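Local coordinates for gluconate kinase (Lactobacillus acidophilus, PDB 3LL3), which probably transfers phosphate from ATP to a sugar or sugar acid such as xylulose or gluconate, as a kinase of the FGGY family, at residues A[20-23]-A[27-30]; A[135-140]-A[146-151]; A[152-157]-A[197-202]. One frame throughout, in Å; residues are numbered along the deposited sequence.

Contact 1: A[20-23]-A[27-30]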
# COMPACT_ATOMS: atom_id res chain seq x y z
N LEU A 20 -32.92 -30.91 8.02
CA LEU A 20 -33.69 -31.97 8.68
C LEU A 20 -32.72 -33.00 9.24
O LEU A 20 -31.87 -33.51 8.51
CB LEU A 20 -34.64 -32.62 7.66
CG LEU A 20 -35.55 -33.77 8.11
CD1 LEU A 20 -36.50 -33.32 9.20
CD2 LEU A 20 -36.31 -34.35 6.93
N TYR A 21 -32.82 -33.27 10.54
CA TYR A 21 -31.94 -34.23 11.19
C TYR A 21 -32.76 -35.39 11.70
O TYR A 21 -33.88 -35.19 12.20
CB TYR A 21 -31.20 -33.59 12.38
CG TYR A 21 -30.29 -32.43 12.04
CD1 TYR A 21 -30.75 -31.12 12.11
CD2 TYR A 21 -28.96 -32.64 11.69
CE1 TYR A 21 -29.94 -30.06 11.81
CE2 TYR A 21 -28.12 -31.58 11.39
CZ TYR A 21 -28.62 -30.29 11.46
OH TYR A 21 -27.80 -29.22 11.16
N ASP A 22 -32.23 -36.61 11.60
CA ASP A 22 -32.87 -37.76 12.22
C ASP A 22 -32.53 -37.79 13.70
O ASP A 22 -31.76 -36.96 14.20
CB ASP A 22 -32.53 -39.08 11.50
CG ASP A 22 -31.08 -39.51 11.69
OD1 ASP A 22 -30.46 -39.17 12.72
OD2 ASP A 22 -30.56 -40.22 10.79
N ILE A 23 -33.10 -38.75 14.42
CA ILE A 23 -33.01 -38.80 15.87
C ILE A 23 -31.63 -39.26 16.35
O ILE A 23 -31.38 -39.37 17.56
CB ILE A 23 -34.14 -39.69 16.48
CG1 ILE A 23 -34.56 -39.16 17.86
CG2 ILE A 23 -33.72 -41.15 16.53
CD1 ILE A 23 -35.06 -37.75 17.82
N ALA A 27 -27.78 -35.38 9.50
CA ALA A 27 -28.52 -34.53 8.58
C ALA A 27 -29.01 -35.41 7.44
O ALA A 27 -28.23 -36.15 6.85
CB ALA A 27 -27.63 -33.41 8.04
N VAL A 28 -30.29 -35.33 7.13
CA VAL A 28 -30.82 -36.20 6.08
C VAL A 28 -31.28 -35.40 4.86
O VAL A 28 -31.38 -35.94 3.76
CB VAL A 28 -31.93 -37.14 6.61
CG1 VAL A 28 -31.39 -37.99 7.75
CG2 VAL A 28 -33.13 -36.37 7.07
N ALA A 29 -31.54 -34.11 5.06
CA ALA A 29 -31.89 -33.22 3.97
C ALA A 29 -31.74 -31.79 4.42
O ALA A 29 -31.71 -31.51 5.61
CB ALA A 29 -33.33 -33.47 3.53
N SER A 30 -31.65 -30.88 3.46
CA SER A 30 -31.66 -29.47 3.75
C SER A 30 -32.26 -28.72 2.56
O SER A 30 -32.12 -29.14 1.41
CB SER A 30 -30.24 -28.99 4.03
OG SER A 30 -29.40 -29.30 2.94
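The side chain of L20 overlaps that of V28, its CG 3.7 Å from V28 CG2, while V28 CG1 turns the other way, to lie 3.9 Å from D22 OD2. CG2 of V28 can reach L20 because it stands between the backbone N and the carbonyl carbon (chi1 -58° to CG1), the same placement that sets it near the L20 carbonyl oxygen. Two main-chain bonds fasten the strands at this point: L20 N donates to A29 O at 2.8 Å, and V28 N to L20 O at 2.8 Å, the latter almost straight. Both V28 and A29 therefore face the single residue L20, a classic beta bulge, and V28 shows it in a psi of -21°. One residue further on, the ring of Y21 lies obliquely across A27, CE2 reaching A27 CB at 3.8 Å. D22 OD1 takes the N-H groups of N24 and K26 and so braces the hairpin turn. Strand 27-34 is the outermost of its sheet within the chain; strand 15-22 lies between it and strand 4-11, whose Y5 and I7 pack on L20, while helix 429-441 receives Y21 through L432 and M435 and bonds its hydroxyl at T431.

Contact 2: A[135-140]-A[146-151]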
# COMPACT_ATOMS: atom_id res chain seq x y z
N TYR A 135 -28.93 1.81 19.19
CA TYR A 135 -28.59 3.00 18.40
C TYR A 135 -29.62 3.26 17.31
O TYR A 135 -29.93 4.41 16.99
CB TYR A 135 -27.19 2.85 17.78
CG TYR A 135 -26.10 2.82 18.80
CD1 TYR A 135 -25.87 3.93 19.61
CD2 TYR A 135 -25.31 1.70 18.98
CE1 TYR A 135 -24.88 3.93 20.56
CE2 TYR A 135 -24.31 1.68 19.94
CZ TYR A 135 -24.10 2.81 20.73
OH TYR A 135 -23.13 2.84 21.70
N LYS A 136 -30.17 2.19 16.77
CA LYS A 136 -31.23 2.32 15.78
C LYS A 136 -32.50 2.91 16.40
O LYS A 136 -33.21 3.68 15.75
CB LYS A 136 -31.54 0.96 15.14
CG LYS A 136 -30.37 0.42 14.31
CD LYS A 136 -30.67 -0.97 13.77
CE LYS A 136 -29.47 -1.56 13.01
NZ LYS A 136 -29.61 -3.04 12.95
N LEU A 137 -32.80 2.52 17.64
CA LEU A 137 -33.98 3.00 18.36
C LEU A 137 -33.83 4.49 18.69
O LEU A 137 -34.78 5.26 18.54
CB LEU A 137 -34.21 2.21 19.65
CG LEU A 137 -34.71 0.78 19.48
CD1 LEU A 137 -34.57 0.02 20.79
CD2 LEU A 137 -36.16 0.80 18.99
N LEU A 138 -32.64 4.87 19.14
CA LEU A 138 -32.31 6.26 19.39
C LEU A 138 -32.47 7.10 18.12
O LEU A 138 -33.01 8.21 18.16
CB LEU A 138 -30.89 6.37 19.92
CG LEU A 138 -30.69 5.89 21.35
CD1 LEU A 138 -29.22 5.94 21.71
CD2 LEU A 138 -31.49 6.76 22.31
N TRP A 139 -31.99 6.57 16.99
CA TRP A 139 -32.14 7.25 15.71
C TRP A 139 -33.62 7.38 15.33
O TRP A 139 -34.08 8.45 14.93
CB TRP A 139 -31.40 6.52 14.60
CG TRP A 139 -31.44 7.27 13.29
CD1 TRP A 139 -30.64 8.31 12.91
CD2 TRP A 139 -32.32 7.02 12.18
NE1 TRP A 139 -30.97 8.73 11.64
CE2 TRP A 139 -31.99 7.95 11.17
CE3 TRP A 139 -33.33 6.10 11.94
CZ2 TRP A 139 -32.65 7.99 9.95
CZ3 TRP A 139 -34.00 6.14 10.72
CH2 TRP A 139 -33.65 7.08 9.74
N LEU A 140 -34.36 6.28 15.46
CA LEU A 140 -35.79 6.29 15.13
C LEU A 140 -36.56 7.31 15.99
O LEU A 140 -37.41 8.04 15.48
CB LEU A 140 -36.39 4.91 15.30
CG LEU A 140 -36.00 3.86 14.25
CD1 LEU A 140 -36.34 2.46 14.72
CD2 LEU A 140 -36.68 4.16 12.93
N GLU A 146 -42.95 9.62 14.28
CA GLU A 146 -44.28 9.06 14.06
C GLU A 146 -44.31 7.56 14.37
O GLU A 146 -45.09 7.10 15.22
CB GLU A 146 -44.74 9.32 12.62
CG GLU A 146 -46.11 8.78 12.30
CD GLU A 146 -47.22 9.59 12.94
OE1 GLU A 146 -47.58 10.65 12.38
OE2 GLU A 146 -47.74 9.16 14.00
N VAL A 147 -43.45 6.79 13.69
CA VAL A 147 -43.39 5.35 13.93
C VAL A 147 -42.97 5.07 15.36
O VAL A 147 -43.51 4.18 15.99
CB VAL A 147 -42.43 4.63 12.96
CG1 VAL A 147 -42.70 5.05 11.53
CG2 VAL A 147 -41.00 4.92 13.33
N PHE A 148 -42.01 5.83 15.88
CA PHE A 148 -41.60 5.59 17.26
C PHE A 148 -42.79 5.71 18.21
O PHE A 148 -42.94 4.92 19.14
CB PHE A 148 -40.49 6.53 17.72
CG PHE A 148 -39.79 6.03 18.95
CD1 PHE A 148 -38.78 5.08 18.85
CD2 PHE A 148 -40.18 6.46 20.20
CE1 PHE A 148 -38.17 4.60 19.99
CE2 PHE A 148 -39.56 5.98 21.34
CZ PHE A 148 -38.55 5.05 21.23
N SER A 149 -43.61 6.73 17.98
CA SER A 149 -44.80 6.95 18.80
C SER A 149 -45.75 5.76 18.80
O SER A 149 -46.31 5.38 19.84
CB SER A 149 -45.54 8.20 18.30
OG SER A 149 -46.65 8.48 19.13
N GLN A 150 -45.96 5.16 17.63
CA GLN A 150 -46.94 4.09 17.54
C GLN A 150 -46.42 2.69 17.83
O GLN A 150 -47.21 1.77 18.05
CB GLN A 150 -47.73 4.13 16.22
CG GLN A 150 -47.06 4.88 15.09
CD GLN A 150 -47.94 4.94 13.86
OE1 GLN A 150 -48.91 4.18 13.74
NE2 GLN A 150 -47.63 5.85 12.94
N ALA A 151 -45.09 2.52 17.86
CA ALA A 151 -44.51 1.21 18.19
C ALA A 151 -44.83 0.74 19.62
O ALA A 151 -44.49 1.40 20.59
CB ALA A 151 -42.98 1.23 17.97
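The phenyl ring of F148 points out of its short helix at the backbone of helix 133-143, bringing CE1 to 3.7 Å from the carbonyl oxygen of L137, which lies obliquely to the ring. With CG anti to the backbone N of F148 (chi1 -163°), the ring is swung across the gap between the helices. It then lies beside two leucines one helical turn apart: CD1 is 4.3 Å from L140 CB, and CE1 is 4.4 Å from L137 CD2. The two leucines present themselves differently. L140 sets out directly toward the second helix, whereas L137 leaves along the flank of its own helix and offers only a branch end. V147 also faces across, and its CG2 meets L140 CD2 at 4.4 Å, a contact of similar length.

Helices 133-143 and 145-150 follow each other with one residue between them and turn sharply, at 112° between the short segments, within the N-terminal FGGY domain. Their axes stay 10.1 Å apart at closest; side chains of the second helix reach across to side chains and carbonyl oxygens of the first, and no hydrogen bond crosses the interval. Beyond the pair, I199 packs on F148, its CD1 lying across the plane of the phenyl ring from the L137 carbonyl oxygen. On the first helix, K136 runs another way, and its NZ is gripped by four backbone carbonyls, among them that of H81, a residue of the d-xylulose pocket.

Contact 3: A[152-157]-A[197-202]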
# COMPACT_ATOMS: atom_id res chain seq x y z
N GLN A 152 -45.47 -0.42 19.73
CA GLN A 152 -45.78 -1.02 21.02
C GLN A 152 -44.84 -2.20 21.33
O GLN A 152 -44.76 -2.66 22.47
CB GLN A 152 -47.23 -1.51 21.05
CG GLN A 152 -48.26 -0.37 20.91
CD GLN A 152 -48.08 0.69 21.99
OE1 GLN A 152 -48.11 0.38 23.18
NE2 GLN A 152 -47.89 1.94 21.57
N LYS A 153 -44.15 -2.68 20.30
CA LYS A 153 -43.18 -3.77 20.46
C LYS A 153 -41.98 -3.53 19.57
O LYS A 153 -42.13 -3.14 18.41
CB LYS A 153 -43.79 -5.13 20.13
CG LYS A 153 -44.87 -5.60 21.12
CD LYS A 153 -44.24 -5.89 22.47
CE LYS A 153 -45.15 -6.74 23.35
NZ LYS A 153 -46.24 -5.96 23.92
N TRP A 154 -40.79 -3.74 20.12
CA TRP A 154 -39.57 -3.68 19.34
C TRP A 154 -38.91 -5.05 19.43
O TRP A 154 -38.57 -5.51 20.52
CB TRP A 154 -38.64 -2.60 19.89
CG TRP A 154 -39.13 -1.23 19.60
CD1 TRP A 154 -39.63 -0.32 20.50
CD2 TRP A 154 -39.18 -0.60 18.32
NE1 TRP A 154 -39.98 0.83 19.85
CE2 TRP A 154 -39.70 0.69 18.51
CE3 TRP A 154 -38.82 -1.01 17.03
CZ2 TRP A 154 -39.88 1.58 17.46
CZ3 TRP A 154 -38.99 -0.12 15.98
CH2 TRP A 154 -39.52 1.16 16.21
N ILE A 155 -38.76 -5.71 18.29
CA ILE A 155 -38.34 -7.10 18.29
C ILE A 155 -37.33 -7.36 17.19
O ILE A 155 -37.04 -6.48 16.39
CB ILE A 155 -39.53 -8.06 18.07
CG1 ILE A 155 -40.15 -7.81 16.69
CG2 ILE A 155 -40.59 -7.88 19.18
CD1 ILE A 155 -41.46 -8.60 16.46
N GLY A 156 -36.82 -8.59 17.14
CA GLY A 156 -35.95 -9.00 16.05
C GLY A 156 -36.65 -10.02 15.19
O GLY A 156 -37.73 -10.50 15.55
N ILE A 157 -36.04 -10.38 14.07
CA ILE A 157 -36.65 -11.32 13.13
C ILE A 157 -36.92 -12.69 13.74
O ILE A 157 -37.90 -13.35 13.38
CB ILE A 157 -35.78 -11.49 11.86
CG1 ILE A 157 -36.51 -12.35 10.84
CG2 ILE A 157 -34.43 -12.12 12.23
CD1 ILE A 157 -37.70 -11.66 10.19
N LEU A 197 -34.01 5.58 26.34
CA LEU A 197 -34.72 5.18 25.13
C LEU A 197 -36.19 5.60 25.13
O LEU A 197 -36.80 5.75 24.07
CB LEU A 197 -34.65 3.66 24.99
CG LEU A 197 -33.61 3.03 24.07
CD1 LEU A 197 -32.65 4.04 23.59
CD2 LEU A 197 -32.92 1.87 24.77
N LYS A 198 -36.74 5.76 26.33
CA LYS A 198 -38.17 6.00 26.50
C LYS A 198 -38.95 4.78 26.03
O LYS A 198 -40.03 4.88 25.41
CB LYS A 198 -38.57 7.29 25.79
CG LYS A 198 -37.78 8.49 26.33
CD LYS A 198 -37.95 9.71 25.45
CE LYS A 198 -37.19 10.91 26.01
NZ LYS A 198 -37.54 12.10 25.19
N ILE A 199 -38.37 3.63 26.34
CA ILE A 199 -38.98 2.33 26.04
C ILE A 199 -39.30 1.67 27.37
O ILE A 199 -38.53 1.77 28.33
CB ILE A 199 -37.98 1.44 25.27
CG1 ILE A 199 -37.70 2.02 23.88
CG2 ILE A 199 -38.48 0.01 25.17
CD1 ILE A 199 -38.95 2.36 23.10
N LYS A 200 -40.44 1.00 27.44
CA LYS A 200 -40.80 0.22 28.61
C LYS A 200 -40.48 -1.25 28.37
O LYS A 200 -40.55 -1.75 27.25
CB LYS A 200 -42.28 0.39 28.93
CG LYS A 200 -42.67 1.83 29.24
CD LYS A 200 -41.87 2.37 30.41
CE LYS A 200 -42.57 2.10 31.75
NZ LYS A 200 -41.71 2.50 32.90
N LYS A 201 -40.14 -1.93 29.46
CA LYS A 201 -39.87 -3.36 29.46
C LYS A 201 -40.99 -4.14 28.75
O LYS A 201 -40.74 -5.11 28.04
CB LYS A 201 -39.66 -3.81 30.91
CG LYS A 201 -40.16 -5.16 31.30
CD LYS A 201 -40.28 -5.26 32.82
CE LYS A 201 -41.69 -4.93 33.26
NZ LYS A 201 -41.80 -4.47 34.68
N GLU A 202 -42.23 -3.67 28.91
CA GLU A 202 -43.38 -4.28 28.25
C GLU A 202 -43.36 -4.12 26.73
O GLU A 202 -44.12 -4.77 26.04
CB GLU A 202 -44.70 -3.70 28.81
CG GLU A 202 -45.01 -4.12 30.25
CD GLU A 202 -44.16 -3.40 31.28
OE1 GLU A 202 -43.60 -2.32 30.97
OE2 GLU A 202 -44.03 -3.92 32.42
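The indole of W154 meets CD1 of I199 obliquely at its pyrrole end, with NE1 3.7 Å and ring CD1 3.8 Å from that methyl. The broad faces of the same indole are occupied from elsewhere: L137 CD2 lies over one, 3.4 Å from W154 CD2, while A151 CB rests against the other. I199 comes in at about a right angle to the tryptophan side chain, with CG1 placed anti to its carbonyl carbon (chi1 -66°), which carries CG1, and CD1 beyond it, to the indole. The residue follows directly on the Schellman motif that ends helix 191-197, with K198 at positive phi (65°).

That strand, 153-155, pairs with 84-86 in a small antiparallel two-stranded sheet, with a classic bulge where Q152 and K153 both face L86. W154 also shares a backbone hydrogen bond with Q203, which ties the loop to the strand close to the indole.

The second point of contact is polar. K153, its chain bent at chi2 and chi4, lays CE 3.5 Å from E202 O and gives that oxygen a weak hydrogen bond from NZ, at 3.2 Å. The carboxylate of E202 forms a salt bridge with its neighbour K201, NZ to OE2 3.2 Å. Between the two segments K153 thus meets a neutral carbonyl, probably a modest polar tie alongside the apolar packing at W154.

All three contacts lie in the N-terminal FGGY domain, yet they fall into two regions. Contact 1 stands alone, its nearest atoms about 26 Å from contact 2 and about 18 Å from contact 3, at an outer hairpin of the six-stranded sheet. Contacts 2 and 3 touch, helix 145-150 running on to strand 153-155. Each grades from core to surface: L20 and Y21 are buried but A27 and V28 exposed in contact 1, L137 and L140 are buried in contact 2, and W154 and I199 are buried but E202 exposed in contact 3. The sheet margin is joined by main-chain hydrogen bonds together with apolar packing; the helix pair rests on van der Waals packing, with no hydrogen bond between the segments; the strand-loop contact adds a weak polar tie at its exposed end.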